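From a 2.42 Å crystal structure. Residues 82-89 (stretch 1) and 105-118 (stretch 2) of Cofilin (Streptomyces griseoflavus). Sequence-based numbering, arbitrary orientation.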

ATOM      1  N   ASN A  82       8.766   6.073 -13.021  1.00 45.90           N
ATOM      2  CA  ASN A  82       7.710   5.580 -12.124  1.00 43.18           C
ATOM      3  C   ASN A  82       8.165   4.323 -11.418  1.00 43.27           C
ATOM      4  O   ASN A  82       8.891   3.507 -11.999  1.00 43.49           O
ATOM      5  CB  ASN A  82       6.398   5.305 -12.862  1.00 42.21           C
ATOM      6  CG  ASN A  82       5.572   6.563 -13.053  1.00 44.18           C
ATOM      7  OD1 ASN A  82       5.899   7.413 -13.882  1.00 44.29           O
ATOM      8  ND2 ASN A  82       4.490   6.684 -12.286  1.00 43.46           N
ATOM      9  N   LYS A  83       7.723   4.157 -10.175  1.00 39.40           N
ATOM     10  CA  LYS A  83       7.996   2.941  -9.428  1.00 38.33           C
ATOM     11  C   LYS A  83       6.782   2.521  -8.614  1.00 34.88           C
ATOM     12  O   LYS A  83       6.263   3.286  -7.818  1.00 34.72           O
ATOM     13  CB  LYS A  83       9.212   3.146  -8.536  1.00 39.94           C
ATOM     14  CG  LYS A  83      10.515   3.050  -9.301  1.00 42.45           C
ATOM     15  CD  LYS A  83      11.729   2.973  -8.395  1.00 43.32           C
ATOM     16  CE  LYS A  83      12.931   2.426  -9.145  1.00 45.26           C
ATOM     17  NZ  LYS A  83      14.168   2.479  -8.313  1.00 46.13           N
ATOM     18  N   LEU A  84       6.338   1.290  -8.827  1.00 34.22           N
ATOM     19  CA  LEU A  84       5.250   0.714  -8.056  1.00 34.27           C
ATOM     20  C   LEU A  84       5.804   0.414  -6.660  1.00 33.55           C
ATOM     21  O   LEU A  84       6.759  -0.351  -6.510  1.00 33.49           O
ATOM     22  CB  LEU A  84       4.708  -0.555  -8.732  1.00 33.84           C
ATOM     23  CG  LEU A  84       4.124  -0.330 -10.141  1.00 33.71           C
ATOM     24  CD1 LEU A  84       4.161  -1.594 -10.982  1.00 34.04           C
ATOM     25  CD2 LEU A  84       2.711   0.222 -10.066  1.00 33.44           C
ATOM     26  N   THR A  85       5.187   1.029  -5.657  1.00 32.36           N
ATOM     27  CA  THR A  85       5.673   1.032  -4.294  1.00 30.84           C
ATOM     28  C   THR A  85       4.685   0.333  -3.362  1.00 29.77           C
ATOM     29  O   THR A  85       3.545   0.758  -3.250  1.00 30.20           O
ATOM     30  CB  THR A  85       5.864   2.486  -3.808  1.00 31.00           C
ATOM     31  OG1 THR A  85       6.689   3.202  -4.736  1.00 28.82           O
ATOM     32  CG2 THR A  85       6.481   2.520  -2.417  1.00 31.40           C
ATOM     33  N   PHE A  86       5.131  -0.748  -2.721  1.00 28.84           N
ATOM     34  CA  PHE A  86       4.358  -1.437  -1.685  1.00 27.70           C
ATOM     35  C   PHE A  86       4.671  -0.825  -0.331  1.00 27.86           C
ATOM     36  O   PHE A  86       5.829  -0.570  -0.018  1.00 27.54           O
ATOM     37  CB  PHE A  86       4.698  -2.924  -1.670  1.00 28.25           C
ATOM     38  CG  PHE A  86       3.775  -3.748  -0.823  1.00 28.20           C
ATOM     39  CD1 PHE A  86       2.574  -4.217  -1.335  1.00 28.58           C
ATOM     40  CD2 PHE A  86       4.112  -4.065   0.482  1.00 28.80           C
ATOM     41  CE1 PHE A  86       1.724  -4.992  -0.561  1.00 28.82           C
ATOM     42  CE2 PHE A  86       3.269  -4.835   1.265  1.00 29.38           C
ATOM     43  CZ  PHE A  86       2.070  -5.300   0.743  1.00 29.54           C
ATOM     44  N   VAL A  87       3.632  -0.581   0.454  1.00 27.63           N
ATOM     45  CA  VAL A  87       3.734   0.101   1.730  1.00 28.30           C
ATOM     46  C   VAL A  87       3.080  -0.793   2.772  1.00 29.88           C
ATOM     47  O   VAL A  87       1.897  -1.096   2.650  1.00 31.57           O
ATOM     48  CB  VAL A  87       2.981   1.457   1.703  1.00 28.82           C
ATOM     49  CG1 VAL A  87       2.963   2.121   3.080  1.00 27.85           C
ATOM     50  CG2 VAL A  87       3.604   2.392   0.675  1.00 30.23           C
ATOM     51  N   SER A  88       3.839  -1.214   3.778  1.00 30.18           N
ATOM     52  CA  SER A  88       3.258  -1.816   4.968  1.00 31.79           C
ATOM     53  C   SER A  88       3.090  -0.702   5.998  1.00 32.47           C
ATOM     54  O   SER A  88       4.076  -0.138   6.466  1.00 33.09           O
ATOM     55  CB  SER A  88       4.148  -2.918   5.519  1.00 31.54           C
ATOM     56  OG  SER A  88       4.306  -3.938   4.562  1.00 31.81           O
ATOM     57  N   TRP A  89       1.839  -0.364   6.305  1.00 33.55           N
ATOM     58  CA  TRP A  89       1.530   0.681   7.266  1.00 34.73           C
ATOM     59  C   TRP A  89       1.243   0.003   8.599  1.00 35.66           C
ATOM     60  O   TRP A  89       0.319  -0.798   8.714  1.00 37.84           O
ATOM     61  CB  TRP A  89       0.348   1.515   6.774  1.00 35.14           C
ATOM     62  CG  TRP A  89      -0.095   2.607   7.688  1.00 36.48           C
ATOM     63  CD1 TRP A  89      -1.335   2.763   8.226  1.00 37.48           C
ATOM     64  CD2 TRP A  89       0.693   3.697   8.169  1.00 38.19           C
ATOM     65  NE1 TRP A  89      -1.372   3.878   9.021  1.00 37.12           N
ATOM     66  CE2 TRP A  89      -0.140   4.474   9.002  1.00 38.35           C
ATOM     67  CE3 TRP A  89       2.027   4.095   7.977  1.00 39.22           C
ATOM     68  CZ2 TRP A  89       0.309   5.631   9.636  1.00 38.22           C
ATOM     69  CZ3 TRP A  89       2.476   5.245   8.613  1.00 39.29           C
ATOM     70  CH2 TRP A  89       1.614   6.003   9.431  1.00 39.61           C
ATOM     71  N   SER A 105      -0.038 -12.018   7.517  1.00 46.45           N
ATOM     72  CA  SER A 105      -0.695 -12.094   6.210  1.00 45.56           C
ATOM     73  C   SER A 105       0.012 -11.308   5.090  1.00 46.64           C
ATOM     74  O   SER A 105      -0.292 -11.526   3.922  1.00 47.69           O
ATOM     75  CB  SER A 105      -2.146 -11.631   6.338  1.00 46.50           C
ATOM     76  OG  SER A 105      -2.890 -12.583   7.081  1.00 47.75           O
ATOM     77  N   LYS A 106       0.929 -10.398   5.431  1.00 46.12           N
ATOM     78  CA  LYS A 106       1.573  -9.508   4.442  1.00 48.98           C
ATOM     79  C   LYS A 106       2.028 -10.226   3.174  1.00 50.16           C
ATOM     80  O   LYS A 106       1.605  -9.877   2.078  1.00 48.47           O
ATOM     81  CB  LYS A 106       2.782  -8.786   5.054  1.00 49.32           C
ATOM     82  CG  LYS A 106       3.332  -7.656   4.193  1.00 51.37           C
ATOM     83  CD  LYS A 106       4.803  -7.380   4.464  1.00 52.56           C
ATOM     84  CE  LYS A 106       5.722  -8.270   3.644  1.00 55.16           C
ATOM     85  NZ  LYS A 106       7.056  -7.632   3.434  1.00 56.82           N
ATOM     86  N   ASP A 107       2.876 -11.238   3.352  1.00 53.89           N
ATOM     87  CA  ASP A 107       3.536 -11.939   2.240  1.00 56.68           C
ATOM     88  C   ASP A 107       2.573 -12.604   1.272  1.00 55.43           C
ATOM     89  O   ASP A 107       2.913 -12.764   0.106  1.00 61.64           O
ATOM     90  CB  ASP A 107       4.528 -12.983   2.759  1.00 60.21           C
ATOM     91  CG  ASP A 107       5.742 -12.353   3.419  1.00 65.69           C
ATOM     92  OD1 ASP A 107       6.516 -11.681   2.713  1.00 67.57           O
ATOM     93  OD2 ASP A 107       5.907 -12.513   4.649  1.00 69.15           O
ATOM     94  N   ILE A 108       1.388 -12.985   1.749  1.00 50.39           N
ATOM     95  CA  ILE A 108       0.337 -13.518   0.881  1.00 49.01           C
ATOM     96  C   ILE A 108      -0.001 -12.485  -0.194  1.00 48.42           C
ATOM     97  O   ILE A 108       0.101 -12.771  -1.386  1.00 52.46           O
ATOM     98  CB  ILE A 108      -0.950 -13.872   1.661  1.00 49.14           C
ATOM     99  CG1 ILE A 108      -0.696 -15.005   2.666  1.00 48.57           C
ATOM    100  CG2 ILE A 108      -2.063 -14.277   0.698  1.00 50.15           C
ATOM    101  CD1 ILE A 108      -1.818 -15.212   3.670  1.00 47.49           C
ATOM    102  N   LEU A 109      -0.356 -11.279   0.244  1.00 46.74           N
ATOM    103  CA  LEU A 109      -0.642 -10.157  -0.656  1.00 43.63           C
ATOM    104  C   LEU A 109       0.585  -9.735  -1.466  1.00 42.48           C
ATOM    105  O   LEU A 109       0.489  -9.543  -2.673  1.00 41.35           O
ATOM    106  CB  LEU A 109      -1.205  -8.954   0.127  1.00 43.47           C
ATOM    107  CG  LEU A 109      -1.384  -7.595  -0.576  1.00 44.54           C
ATOM    108  CD1 LEU A 109      -2.222  -7.688  -1.851  1.00 44.26           C
ATOM    109  CD2 LEU A 109      -1.998  -6.587   0.383  1.00 44.17           C
ATOM    110  N   ARG A 110       1.732  -9.600  -0.803  1.00 43.21           N
ATOM    111  CA  ARG A 110       2.953  -9.092  -1.447  1.00 44.81           C
ATOM    112  C   ARG A 110       3.444  -9.994  -2.585  1.00 46.10           C
ATOM    113  O   ARG A 110       3.849  -9.494  -3.641  1.00 45.74           O
ATOM    114  CB  ARG A 110       4.056  -8.887  -0.404  1.00 43.61           C
ATOM    115  CG  ARG A 110       5.419  -8.452  -0.931  1.00 44.71           C
ATOM    116  CD  ARG A 110       5.417  -7.094  -1.623  1.00 44.48           C
ATOM    117  NE  ARG A 110       6.659  -6.905  -2.363  1.00 43.81           N
ATOM    118  CZ  ARG A 110       6.910  -7.369  -3.591  1.00 46.36           C
ATOM    119  NH1 ARG A 110       5.992  -8.040  -4.298  1.00 46.99           N
ATOM    120  NH2 ARG A 110       8.107  -7.145  -4.138  1.00 46.26           N
ATOM    121  N   ARG A 111       3.385 -11.310  -2.368  1.00 48.24           N
ATOM    122  CA  ARG A 111       3.775 -12.305  -3.385  1.00 51.74           C
ATOM    123  C   ARG A 111       2.872 -12.263  -4.637  1.00 49.03           C
ATOM    124  O   ARG A 111       3.342 -12.490  -5.754  1.00 47.17           O
ATOM    125  CB  ARG A 111       3.773 -13.716  -2.781  1.00 56.42           C
ATOM    126  CG  ARG A 111       4.651 -14.721  -3.512  1.00 65.96           C
ATOM    127  CD  ARG A 111       4.532 -16.110  -2.897  1.00 70.02           C
ATOM    128  NE  ARG A 111       3.252 -16.734  -3.243  1.00 76.50           N
ATOM    129  CZ  ARG A 111       3.044 -17.641  -4.207  1.00 80.09           C
ATOM    130  NH1 ARG A 111       4.033 -18.107  -4.975  1.00 76.52           N
ATOM    131  NH2 ARG A 111       1.808 -18.101  -4.402  1.00 83.75           N
ATOM    132  N   ALA A 112       1.589 -11.960  -4.440  1.00 46.26           N
ATOM    133  CA  ALA A 112       0.616 -11.895  -5.530  1.00 44.29           C
ATOM    134  C   ALA A 112       0.761 -10.675  -6.446  1.00 43.29           C
ATOM    135  O   ALA A 112       0.292 -10.712  -7.581  1.00 44.60           O
ATOM    136  CB  ALA A 112      -0.790 -11.944  -4.965  1.00 45.36           C
ATOM    137  N   LEU A 113       1.400  -9.606  -5.968  1.00 43.06           N
ATOM    138  CA  LEU A 113       1.592  -8.391  -6.766  1.00 44.28           C
ATOM    139  C   LEU A 113       2.935  -8.428  -7.526  1.00 45.01           C
ATOM    140  O   LEU A 113       4.012  -8.331  -6.929  1.00 49.03           O
ATOM    141  CB  LEU A 113       1.509  -7.146  -5.877  1.00 42.86           C
ATOM    142  CG  LEU A 113       0.287  -7.036  -4.955  1.00 42.75           C
ATOM    143  CD1 LEU A 113       0.513  -5.956  -3.908  1.00 43.35           C
ATOM    144  CD2 LEU A 113      -1.004  -6.762  -5.707  1.00 43.54           C
ATOM    145  N   THR A 114       2.857  -8.547  -8.846  1.00 43.62           N
ATOM    146  CA  THR A 114       4.043  -8.697  -9.694  1.00 41.33           C
ATOM    147  C   THR A 114       4.580  -7.324 -10.080  1.00 40.97           C
ATOM    148  O   THR A 114       3.809  -6.420 -10.401  1.00 39.08           O
ATOM    149  CB  THR A 114       3.712  -9.490 -10.986  1.00 41.22           C
ATOM    150  OG1 THR A 114       2.604  -8.892 -11.661  1.00 40.54           O
ATOM    151  CG2 THR A 114       3.367 -10.949 -10.667  1.00 40.63           C
ATOM    152  N   GLY A 115       5.899  -7.178 -10.060  1.00 42.75           N
ATOM    153  CA  GLY A 115       6.559  -5.966 -10.553  1.00 42.16           C
ATOM    154  C   GLY A 115       6.630  -4.795  -9.592  1.00 43.02           C
ATOM    155  O   GLY A 115       6.798  -3.652 -10.025  1.00 40.79           O
ATOM    156  N   ILE A 116       6.520  -5.069  -8.291  1.00 44.18           N
ATOM    157  CA  ILE A 116       6.740  -4.038  -7.268  1.00 43.66           C
ATOM    158  C   ILE A 116       8.224  -3.666  -7.292  1.00 45.10           C
ATOM    159  O   ILE A 116       9.082  -4.543  -7.249  1.00 45.96           O
ATOM    160  CB  ILE A 116       6.350  -4.532  -5.858  1.00 42.86           C
ATOM    161  CG1 ILE A 116       4.832  -4.783  -5.745  1.00 42.65           C
ATOM    162  CG2 ILE A 116       6.822  -3.559  -4.783  1.00 44.36           C
ATOM    163  CD1 ILE A 116       3.940  -3.566  -5.874  1.00 40.85           C
ATOM    164  N   ALA A 117       8.509  -2.368  -7.382  1.00 46.43           N
ATOM    165  CA  ALA A 117       9.882  -1.863  -7.510  1.00 44.05           C
ATOM    166  C   ALA A 117      10.492  -1.446  -6.182  1.00 45.26           C
ATOM    167  O   ALA A 117      11.695  -1.606  -6.009  1.00 47.20           O
ATOM    168  CB  ALA A 117       9.926  -0.702  -8.481  1.00 43.24           C
ATOM    169  N   VAL A 118       9.681  -0.905  -5.267  1.00 45.04           N
ATOM    170  CA  VAL A 118      10.142  -0.532  -3.920  1.00 45.40           C
ATOM    171  C   VAL A 118       9.157  -0.951  -2.828  1.00 43.33           C
ATOM    172  O   VAL A 118       7.957  -1.033  -3.057  1.00 39.48           O
ATOM    173  CB  VAL A 118      10.433   0.986  -3.768  1.00 48.92           C
ATOM    174  CG1 VAL A 118      11.767   1.373  -4.404  1.00 54.12           C
ATOM    175  CG2 VAL A 118       9.321   1.815  -4.361  1.00 50.66           C
TER
HETATM  176  O   HOH W   1      14.097  -0.369  -7.668  1.00 44.35           O

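How does the helix of stretch 2 meet the strand? It runs nearly antiparallel to it, at 171°, with axes 10.7 Å apart at closest approach, a gap that side chains must fill. Lys-106 does so with the methylenes of its long chain: its CG lies 4.1 Å from CE2 of Phe-86, and its CD 3.5 Å from OG of Ser-88, whose CA-to-CB bond points toward stretch 2.

What surrounds Phe-86, the residue with the most area covered in this contact? Leu-109 sits at the ring edge, its CG 4.1 Å from Phe-86 CE1. Arg-110 covers one face; its CD lies 3.9 Å from the ring centroid, 15° off the normal, in a CH-pi contact. Arginine suits this partly exposed position because its aliphatic portion can pack on the ring while its NE hydrogen-bonds elsewhere in the structure. Leu-113 is again at the edge, its CD1 3.7 Å from Phe-86 CE1. Phe-86 is buried, and its apolar ring suits a pocket lined by Leu-109, Leu-113 and the CD of Arg-110; the whole contact buries 595 Å², counting both sides.

How does the chain pass from helix to strand pairing? Gly-115, with a positive phi of 83° that favours glycine, brings its O within 3.5 Å of Leu-84 CD1. Ile-116 then reaches two neighbours: its CD1 is 4.2 Å from Leu-84 CB, and its CG2 is 3.8 Å from Phe-86 CB.

What fastens the two backbones? Leu-84 O accepts two hydrogen bonds, from Ala-117 N at 2.8 Å and from Val-118 N at 3.2 Å. Ala-117 CB packs 3.9 Å from Lys-83 CG, and a water O accepts from Lys-83 NZ at 2.9 Å and donates to Ala-117 O at 3.2 Å. Phe-86 N gives a hydrogen bond to Val-118 O at 2.9 Å, so the bonds of Val-118 bracket Thr-85 in a parallel bridge. Their side chains share a sheet face, bringing Val-118 CG2 within 3.0 Å of Thr-85 OG1, which hydrogen-bonds to Lys-83 O.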